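Local coordinates for protein amidohydrolase (Brucella melitensis biovar Abortus, PDB 4F0L) that is probably a metal-dependent deaminase of the amidohydrolase family, related to formimidoylglutamate deiminases, and holds an iron ion in this crystal, at residues N28-I33 with S40-V45; G36-I41 with A391-V396; D50-S55 with D425-G430; V57-A62 with G371-G376. All coordinates share one frame; numbering follows the deposited sequence.

Contact 1. Residues N28-I33 with S40-V45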
# COMPACT_ATOMS: atom_id res chain seq x y z
N ASN B 28 -25.20 17.14 7.77
CA ASN B 28 -25.97 17.25 8.98
C ASN B 28 -27.02 16.13 9.05
O ASN B 28 -28.22 16.38 9.12
CB ASN B 28 -26.60 18.66 9.09
CG ASN B 28 -25.57 19.70 9.49
OD1 ASN B 28 -24.71 19.44 10.30
ND2 ASN B 28 -25.62 20.88 8.87
N VAL B 29 -26.51 14.90 9.05
CA VAL B 29 -27.32 13.69 8.90
C VAL B 29 -27.53 13.05 10.27
O VAL B 29 -26.56 12.74 10.98
CB VAL B 29 -26.61 12.69 7.94
CG1 VAL B 29 -27.43 11.42 7.69
CG2 VAL B 29 -26.32 13.36 6.59
N ARG B 30 -28.79 12.89 10.67
CA ARG B 30 -29.11 12.24 11.92
C ARG B 30 -29.48 10.78 11.64
O ARG B 30 -30.41 10.51 10.90
CB ARG B 30 -30.26 12.97 12.57
CG ARG B 30 -30.36 12.77 14.03
CD ARG B 30 -31.18 13.91 14.66
NE ARG B 30 -31.32 13.58 16.06
CZ ARG B 30 -32.44 13.26 16.68
NH1 ARG B 30 -33.60 13.25 16.05
NH2 ARG B 30 -32.40 12.96 17.97
N ILE B 31 -28.70 9.84 12.18
CA ILE B 31 -28.95 8.42 11.95
C ILE B 31 -29.50 7.83 13.23
O ILE B 31 -28.83 7.86 14.26
CB ILE B 31 -27.67 7.66 11.57
CG1 ILE B 31 -26.99 8.31 10.37
CG2 ILE B 31 -27.98 6.21 11.27
CD1 ILE B 31 -25.60 7.74 10.13
N GLY B 32 -30.73 7.31 13.17
CA GLY B 32 -31.34 6.69 14.35
C GLY B 32 -31.10 5.18 14.31
O GLY B 32 -31.17 4.59 13.24
N ILE B 33 -30.82 4.60 15.47
CA ILE B 33 -30.56 3.19 15.64
C ILE B 33 -31.47 2.63 16.70
O ILE B 33 -31.62 3.24 17.75
CB ILE B 33 -29.12 2.98 16.16
CG1 ILE B 33 -28.14 3.61 15.22
CG2 ILE B 33 -28.81 1.50 16.36
CD1 ILE B 33 -26.82 3.84 15.97
N SER B 40 -34.06 5.38 11.21
CA SER B 40 -34.32 6.67 10.55
C SER B 40 -33.04 7.32 10.06
O SER B 40 -31.97 7.12 10.63
CB SER B 40 -35.06 7.63 11.51
OG SER B 40 -34.26 7.92 12.63
N ILE B 41 -33.14 8.05 8.95
CA ILE B 41 -32.09 8.90 8.45
C ILE B 41 -32.74 10.21 8.04
O ILE B 41 -33.66 10.21 7.22
CB ILE B 41 -31.37 8.31 7.22
CG1 ILE B 41 -30.66 6.98 7.57
CG2 ILE B 41 -30.31 9.28 6.70
CD1 ILE B 41 -30.21 6.25 6.30
N GLU B 42 -32.25 11.31 8.61
CA GLU B 42 -32.79 12.67 8.41
C GLU B 42 -31.62 13.54 7.98
O GLU B 42 -30.61 13.52 8.66
CB GLU B 42 -33.30 13.21 9.74
CG GLU B 42 -34.79 13.20 10.00
CD GLU B 42 -35.18 14.28 11.03
OE1 GLU B 42 -34.66 14.20 12.18
OE2 GLU B 42 -35.95 15.23 10.69
N THR B 43 -31.73 14.30 6.90
CA THR B 43 -30.62 15.14 6.46
C THR B 43 -30.93 16.64 6.68
O THR B 43 -32.08 17.02 6.82
CB THR B 43 -30.26 14.93 4.99
OG1 THR B 43 -31.34 15.39 4.18
CG2 THR B 43 -30.01 13.45 4.67
N GLY B 44 -29.88 17.44 6.79
CA GLY B 44 -30.01 18.88 7.00
C GLY B 44 -30.67 19.24 8.31
O GLY B 44 -31.45 20.19 8.34
N VAL B 45 -30.35 18.52 9.40
CA VAL B 45 -30.97 18.81 10.73
C VAL B 45 -29.88 19.08 11.76
O VAL B 45 -28.75 18.67 11.59
CB VAL B 45 -31.90 17.69 11.26
CG1 VAL B 45 -33.11 17.54 10.35
CG2 VAL B 45 -31.16 16.37 11.38
O HOH W 1 -32.88 10.08 12.18
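Backbone amides hold strands 29-33 and 40-42 together, their axes 4.7 Å apart at closest approach and nearly antiparallel at 171°. R30 N donates to E42 O over 2.8 Å, nearly along the C=O axis, and E42 N returns a bond to R30 O. G32 N reaches S40 O from above the carbonyl plane. V29 CA, I31 CA and I41 CA add C-H...O contacts to carbonyls of the facing strand. The side of V29, I31 and I41 is apolar: V29 and I41 lie side by side, V29 CG1 meeting I41 CG2 at 3.7 Å, and strand 19-21 backs them, A19 touching V29 and L21 touching I41. This is the beta hairpin 29-34/37-42 of the small N-terminal sheet, and strand 12-16 flanks 29-34 on its other edge, where N28 and V29 form a G1 bulge opposite A16. The side of R30, S40 and E42 is close at its base, where V45 CG2 crosses to touch R30 CB at 3.7 Å and S40 OG lies by G32, but loose and wetter at the tips. A water joins R30 O to S40 OG. R30 CG is anti to the backbone N (chi1 -158°), and R30 NH1 stays 4.1 Å from E42 OE1, too long for a salt bridge; R30 NE forms its salt bridge with D51 OD2, and F13 makes a cation-pi contact. Beyond the strands, V45 N bonds N28 O almost straight (175°).

Contact 2. Residues G36-I41 with A391-V396; sequences GVICSI and ASADFV
With chi1 at -65°, I38 CG1 stands anti to its own carbonyl carbon, and chi2 at 168° extends CD1 over the 391-395 chain. I38 CG1 thus rests 3.8 Å from A393 CA, and I38 CD1 lies near S392 O and ends 4.4 Å from CD2 of the F395 ring, which it approaches obliquely. V37 CG1, anti to the backbone N, lies on the A391 carbonyl, 3.3 Å from A391 O. Two backbone hydrogen bonds fix this placement. I38 N meets A391 O almost along the C=O axis, at 2.9 Å, whereas A393 N reaches G36 O from above the carbonyl plane, also at 2.9 Å. Between them V37 and S392 form a single beta bridge, so the start of hairpin strand 37-42 in the N-terminal sheet is pinned to the loop leading into strand 395-399 of the larger sheet; A393 is the centre of an inverse gamma turn in that loop. G36 O is gripped twice, the second time by a water that also donates to S392 OG. With chi1 at -167°, S392 OG donates in turn to D394 OD1 over 2.7 Å, from above the carboxylate plane. R429 N binds the same carboxylate oxygen, and I31 and I33 continue the apolar packing beside I38, A393 and F395.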
# COMPACT_ATOMS: atom_id res chain seq x y z
N GLY B 36 -30.41 -2.49 16.94
CA GLY B 36 -29.30 -2.76 16.02
C GLY B 36 -29.56 -2.49 14.53
O GLY B 36 -28.78 -2.91 13.68
N VAL B 37 -30.68 -1.84 14.23
CA VAL B 37 -31.10 -1.54 12.88
C VAL B 37 -31.20 -0.02 12.75
O VAL B 37 -31.49 0.67 13.72
CB VAL B 37 -32.47 -2.26 12.57
CG1 VAL B 37 -33.06 -1.87 11.22
CG2 VAL B 37 -32.32 -3.79 12.64
N ILE B 38 -31.00 0.49 11.55
CA ILE B 38 -31.17 1.92 11.26
C ILE B 38 -32.66 2.19 11.13
O ILE B 38 -33.32 1.71 10.22
CB ILE B 38 -30.41 2.36 9.99
CG1 ILE B 38 -28.92 2.20 10.22
CG2 ILE B 38 -30.65 3.82 9.62
CD1 ILE B 38 -28.09 2.33 8.93
N CYS B 39 -33.19 2.96 12.07
CA CYS B 39 -34.63 3.17 12.08
C CYS B 39 -35.00 4.45 11.33
O CYS B 39 -36.15 4.59 10.88
CB CYS B 39 -35.17 3.17 13.52
SG CYS B 39 -34.49 4.48 14.56
N SER B 40 -34.06 5.38 11.21
CA SER B 40 -34.32 6.67 10.55
C SER B 40 -33.04 7.32 10.06
O SER B 40 -31.97 7.12 10.63
CB SER B 40 -35.06 7.63 11.51
OG SER B 40 -34.26 7.92 12.63
N ILE B 41 -33.14 8.05 8.95
CA ILE B 41 -32.09 8.90 8.45
C ILE B 41 -32.74 10.21 8.04
O ILE B 41 -33.66 10.21 7.22
CB ILE B 41 -31.37 8.31 7.22
CG1 ILE B 41 -30.66 6.98 7.57
CG2 ILE B 41 -30.31 9.28 6.70
CD1 ILE B 41 -30.21 6.25 6.30
N ALA B 391 -31.64 -1.12 7.19
CA ALA B 391 -30.37 -1.83 7.18
C ALA B 391 -29.86 -2.09 8.59
O ALA B 391 -30.25 -1.42 9.56
CB ALA B 391 -29.32 -1.06 6.40
N SER B 392 -28.97 -3.07 8.71
CA SER B 392 -28.22 -3.24 9.97
C SER B 392 -27.48 -1.93 10.26
O SER B 392 -27.02 -1.29 9.30
CB SER B 392 -27.22 -4.39 9.88
OG SER B 392 -26.74 -4.69 11.20
N ALA B 393 -27.39 -1.55 11.54
CA ALA B 393 -26.66 -0.32 11.90
C ALA B 393 -25.15 -0.60 11.91
O ALA B 393 -24.52 -0.70 12.95
CB ALA B 393 -27.16 0.27 13.24
N ASP B 394 -24.60 -0.70 10.70
CA ASP B 394 -23.21 -1.01 10.45
C ASP B 394 -22.57 0.18 9.71
O ASP B 394 -22.89 0.43 8.53
CB ASP B 394 -23.07 -2.26 9.55
CG ASP B 394 -23.69 -3.51 10.13
OD1 ASP B 394 -24.30 -3.50 11.23
OD2 ASP B 394 -23.59 -4.56 9.46
N PHE B 395 -21.67 0.90 10.36
CA PHE B 395 -21.07 2.03 9.70
C PHE B 395 -19.82 2.46 10.44
O PHE B 395 -19.47 1.87 11.49
CB PHE B 395 -22.08 3.19 9.52
CG PHE B 395 -22.89 3.48 10.74
CD1 PHE B 395 -22.34 4.18 11.79
CD2 PHE B 395 -24.20 3.02 10.85
CE1 PHE B 395 -23.09 4.45 12.92
CE2 PHE B 395 -24.94 3.29 11.98
CZ PHE B 395 -24.39 4.01 13.01
N VAL B 396 -19.11 3.42 9.83
CA VAL B 396 -17.74 3.78 10.19
C VAL B 396 -17.59 5.32 10.21
O VAL B 396 -18.10 6.01 9.30
CB VAL B 396 -16.74 3.19 9.14
CG1 VAL B 396 -15.28 3.58 9.42
CG2 VAL B 396 -16.87 1.66 9.04
O HOH W 2 -28.93 -5.70 12.45

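Contact 3. Residues D50-S55 with D425-G430; sequences DDERQS and DVWVRG
Polar bonding centres on Q54 NE2. Q54 CG is anti to the carbonyl carbon and the chain bends at chi2 (-75°), so that the Q54 side chain crosses that of D425 at about a right angle. Q54 NE2 donates to D425 OD2 over 3.0 Å, from above the carboxylate plane and with a bent N-H angle of 137°; Q54 NE2 also makes a weak bond to E52 OE2 at 3.1 Å. The other end of the amide, OE1, is held by S397 OG. Charge comes next: E52 OE2 and D425 OD2 approach to 3.9 Å, and K432 NZ forms salt bridges to both, which probably offsets their repulsion. Ring contacts are made at the edge of the W427 indole. W427 CZ2 meets E52 OE2 at 3.6 Å, and W427 CH2 meets the Q54 amide tip to tip, the two planes nearly perpendicular at 86°. Water accepts from W427 NE1 and donates to E52 OE1, bridging the remaining span. No backbone bond joins strands 52-54 and 425-428, whose axes stay 11.0 Å apart. The arrangement is that of two sheets packed through side chains, the small N-terminal sheet of this amidohydrolase against the strands 422-428 and 431-435, with I14 also lying against W427.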
# COMPACT_ATOMS: atom_id res chain seq x y z
N ASP B 50 -28.90 14.84 22.88
CA ASP B 50 -28.30 13.56 23.27
C ASP B 50 -27.62 12.81 22.11
O ASP B 50 -27.13 11.69 22.30
CB ASP B 50 -29.37 12.69 23.94
CG ASP B 50 -29.87 13.30 25.26
OD1 ASP B 50 -29.05 13.91 25.99
OD2 ASP B 50 -31.08 13.17 25.55
N ASP B 51 -27.56 13.41 20.92
CA ASP B 51 -26.95 12.74 19.76
C ASP B 51 -25.45 12.62 19.95
O ASP B 51 -24.83 13.53 20.46
CB ASP B 51 -27.18 13.54 18.49
CG ASP B 51 -28.64 13.59 18.07
OD1 ASP B 51 -29.49 13.07 18.81
OD2 ASP B 51 -28.91 14.14 16.99
N GLU B 52 -24.88 11.50 19.58
CA GLU B 52 -23.45 11.36 19.51
C GLU B 52 -22.94 11.97 18.21
O GLU B 52 -23.42 11.63 17.12
CB GLU B 52 -23.05 9.91 19.57
CG GLU B 52 -21.56 9.71 19.62
CD GLU B 52 -21.21 8.24 19.60
OE1 GLU B 52 -22.07 7.42 19.96
OE2 GLU B 52 -20.10 7.91 19.19
N ARG B 53 -21.99 12.88 18.32
CA ARG B 53 -21.55 13.68 17.18
C ARG B 53 -20.36 13.08 16.45
O ARG B 53 -19.38 12.72 17.08
CB ARG B 53 -21.16 15.08 17.66
CG ARG B 53 -22.25 15.74 18.47
CD ARG B 53 -23.02 16.67 17.59
NE ARG B 53 -22.36 17.97 17.54
CZ ARG B 53 -22.70 19.01 18.29
NH1 ARG B 53 -23.70 18.92 19.17
NH2 ARG B 53 -22.02 20.15 18.16
N GLN B 54 -20.45 12.98 15.14
CA GLN B 54 -19.33 12.50 14.32
C GLN B 54 -19.14 13.47 13.14
O GLN B 54 -20.06 14.17 12.73
CB GLN B 54 -19.62 11.06 13.85
CG GLN B 54 -19.77 10.05 14.98
CD GLN B 54 -18.44 9.66 15.62
OE1 GLN B 54 -17.39 9.73 14.98
NE2 GLN B 54 -18.48 9.22 16.87
N SER B 55 -17.91 13.53 12.62
CA SER B 55 -17.60 14.40 11.50
C SER B 55 -17.97 13.79 10.17
O SER B 55 -18.65 14.45 9.39
CB SER B 55 -16.10 14.75 11.49
OG SER B 55 -15.79 15.42 12.71
N ASP B 425 -14.37 5.47 14.66
CA ASP B 425 -15.31 4.55 15.30
C ASP B 425 -15.93 3.60 14.30
O ASP B 425 -16.08 3.91 13.12
CB ASP B 425 -16.41 5.34 16.03
CG ASP B 425 -15.86 6.20 17.16
OD1 ASP B 425 -14.68 6.07 17.53
OD2 ASP B 425 -16.62 7.02 17.73
N VAL B 426 -16.34 2.43 14.79
CA VAL B 426 -16.97 1.45 13.94
C VAL B 426 -18.09 0.79 14.73
O VAL B 426 -17.86 0.35 15.86
CB VAL B 426 -15.96 0.37 13.48
CG1 VAL B 426 -16.67 -0.65 12.60
CG2 VAL B 426 -14.72 0.99 12.79
N TRP B 427 -19.28 0.76 14.15
CA TRP B 427 -20.44 0.12 14.72
C TRP B 427 -20.86 -1.06 13.90
O TRP B 427 -20.91 -0.98 12.66
CB TRP B 427 -21.60 1.05 14.72
CG TRP B 427 -21.48 2.31 15.56
CD1 TRP B 427 -22.05 2.56 16.79
CD2 TRP B 427 -20.76 3.53 15.22
NE1 TRP B 427 -21.76 3.82 17.23
CE2 TRP B 427 -20.99 4.46 16.32
CE3 TRP B 427 -19.97 3.93 14.15
CZ2 TRP B 427 -20.42 5.73 16.34
CZ3 TRP B 427 -19.47 5.23 14.15
CH2 TRP B 427 -19.67 6.10 15.22
N VAL B 428 -21.22 -2.14 14.59
CA VAL B 428 -21.86 -3.31 13.96
C VAL B 428 -23.14 -3.65 14.76
O VAL B 428 -23.09 -3.83 15.98
CB VAL B 428 -20.90 -4.51 13.89
CG1 VAL B 428 -21.64 -5.76 13.41
CG2 VAL B 428 -19.70 -4.19 12.97
N ARG B 429 -24.26 -3.71 14.07
CA ARG B 429 -25.57 -3.91 14.69
C ARG B 429 -25.76 -2.91 15.80
O ARG B 429 -26.28 -3.23 16.87
CB ARG B 429 -25.80 -5.35 15.18
CG ARG B 429 -25.62 -6.40 14.07
CD ARG B 429 -26.09 -7.79 14.50
NE ARG B 429 -25.37 -8.26 15.66
CZ ARG B 429 -24.14 -8.77 15.63
NH1 ARG B 429 -23.48 -8.91 14.47
NH2 ARG B 429 -23.56 -9.16 16.77
N GLY B 430 -25.36 -1.66 15.53
CA GLY B 430 -25.52 -0.60 16.46
C GLY B 430 -24.57 -0.63 17.65
O GLY B 430 -24.63 0.27 18.48
O HOH W 3 -22.58 4.76 19.81

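Contact 4. Residues V57-A62 with G371-G376; sequences VVAGMA and GAVLGG
Apolar contacts carry most of this strand-on-helix packing. M61 starts with CG anti to the backbone N (chi1 -178°), then bends at chi2 and chi3, near 70° each, so that its thioether curls back onto the helix. M61 SD lies 3.7 Å from A372 CB and over the A372-V373 peptide, while M61 CE meets V373 CG2 at 3.6 Å. The other branch, V373 CG1, anti to the backbone N, points to A59 CB at 3.8 Å; the valine is thus straddled by the two residues flanking G60. Farther along, A62 CB rests 3.9 Å from G376 C, pressed against bare helix backbone. Polar contacts are indirect, and no hydrogen bond crosses between the segments. One water accepts from A62 N at 2.8 Å and donates to V373 O. A second donates to both A62 O and A372 O. F369 of the same helix, with I336 and L340 of helix 336-351, extends the apolar surroundings of M61 and A372. Helix 364-379 is therefore held to strand 56-66 of the TIM-barrel-like domain by the M61 thioether and the smaller side chains of A59, A62, A372 and V373, and the strand's polar groups at A62 are linked to helix carbonyls through water.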
# COMPACT_ATOMS: atom_id res chain seq x y z
N VAL B 57 -19.22 10.05 8.29
CA VAL B 57 -19.75 8.68 8.47
C VAL B 57 -19.99 8.05 7.09
O VAL B 57 -20.51 8.69 6.18
CB VAL B 57 -21.04 8.65 9.30
CG1 VAL B 57 -21.69 7.26 9.27
CG2 VAL B 57 -20.73 9.07 10.74
N VAL B 58 -19.50 6.83 6.95
CA VAL B 58 -19.63 6.03 5.74
C VAL B 58 -20.12 4.64 6.11
O VAL B 58 -20.06 4.24 7.27
CB VAL B 58 -18.29 5.91 4.96
CG1 VAL B 58 -17.81 7.31 4.50
CG2 VAL B 58 -17.21 5.22 5.75
N ALA B 59 -20.59 3.91 5.11
CA ALA B 59 -21.07 2.55 5.31
C ALA B 59 -19.94 1.63 5.73
O ALA B 59 -18.79 1.87 5.38
CB ALA B 59 -21.68 2.02 4.00
N GLY B 60 -20.29 0.59 6.49
CA GLY B 60 -19.40 -0.49 6.78
C GLY B 60 -19.10 -1.30 5.54
O GLY B 60 -19.96 -1.50 4.69
N MET B 61 -17.85 -1.73 5.42
CA MET B 61 -17.40 -2.48 4.25
C MET B 61 -17.43 -3.96 4.55
O MET B 61 -16.90 -4.42 5.58
CB MET B 61 -15.97 -2.06 3.91
CG MET B 61 -15.38 -2.72 2.67
SD MET B 61 -16.15 -2.19 1.14
CE MET B 61 -15.51 -0.52 1.15
N ALA B 62 -18.01 -4.73 3.65
CA ALA B 62 -17.86 -6.19 3.74
C ALA B 62 -16.48 -6.59 3.31
O ALA B 62 -15.91 -6.07 2.31
CB ALA B 62 -18.92 -6.93 2.90
N GLY B 371 -18.69 1.27 -4.86
CA GLY B 371 -18.81 -0.01 -5.58
C GLY B 371 -18.54 -1.20 -4.67
O GLY B 371 -19.29 -2.19 -4.68
N ALA B 372 -17.49 -1.10 -3.86
CA ALA B 372 -17.07 -2.22 -3.04
C ALA B 372 -18.03 -2.49 -1.91
O ALA B 372 -18.26 -3.67 -1.54
CB ALA B 372 -15.64 -2.02 -2.52
N VAL B 373 -18.62 -1.42 -1.33
CA VAL B 373 -19.70 -1.61 -0.34
C VAL B 373 -20.92 -2.31 -0.96
O VAL B 373 -21.47 -3.22 -0.34
CB VAL B 373 -20.16 -0.26 0.27
CG1 VAL B 373 -21.46 -0.45 1.07
CG2 VAL B 373 -19.03 0.34 1.15
N LEU B 374 -21.36 -1.82 -2.13
CA LEU B 374 -22.54 -2.33 -2.83
C LEU B 374 -22.39 -3.79 -3.22
O LEU B 374 -23.24 -4.64 -2.87
CB LEU B 374 -22.85 -1.47 -4.08
CG LEU B 374 -24.03 -1.85 -4.96
CD1 LEU B 374 -25.36 -1.66 -4.25
CD2 LEU B 374 -23.99 -1.06 -6.27
N GLY B 375 -21.33 -4.12 -3.94
CA GLY B 375 -21.13 -5.50 -4.42
C GLY B 375 -20.79 -6.43 -3.27
O GLY B 375 -21.23 -7.56 -3.22
N GLY B 376 -20.05 -5.91 -2.31
CA GLY B 376 -19.74 -6.67 -1.13
C GLY B 376 -20.96 -7.15 -0.38
O GLY B 376 -21.08 -8.31 -0.04
O HOH W 4 -16.65 -5.66 -0.34
O HOH W 5 -20.23 -4.05 2.01

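In the fold
Contacts 1 and 2 share strand 37-42, with centres 11 Å apart: the hairpin closed by contact 1 is tied by contact 2 to the entry of strand 395-399. Contact 3, about 10 Å from the centre of contact 2, joins the far edge strand of the same N-terminal sheet to 425-430; the salt bridge of R30 NE with D51 OD2, 2.6 Å, ties it to contact 1, and A393 O to G430 N, 2.9 Å, to contact 2. V396 N to V58 O, 2.9 Å, leads on to contact 4, whose centre is about 13 Å from that of contact 2. Contact 4 alone nears the iron site: the A62 side chain is about 9 Å from that of the iron ligand H65, farther along strand 56-66.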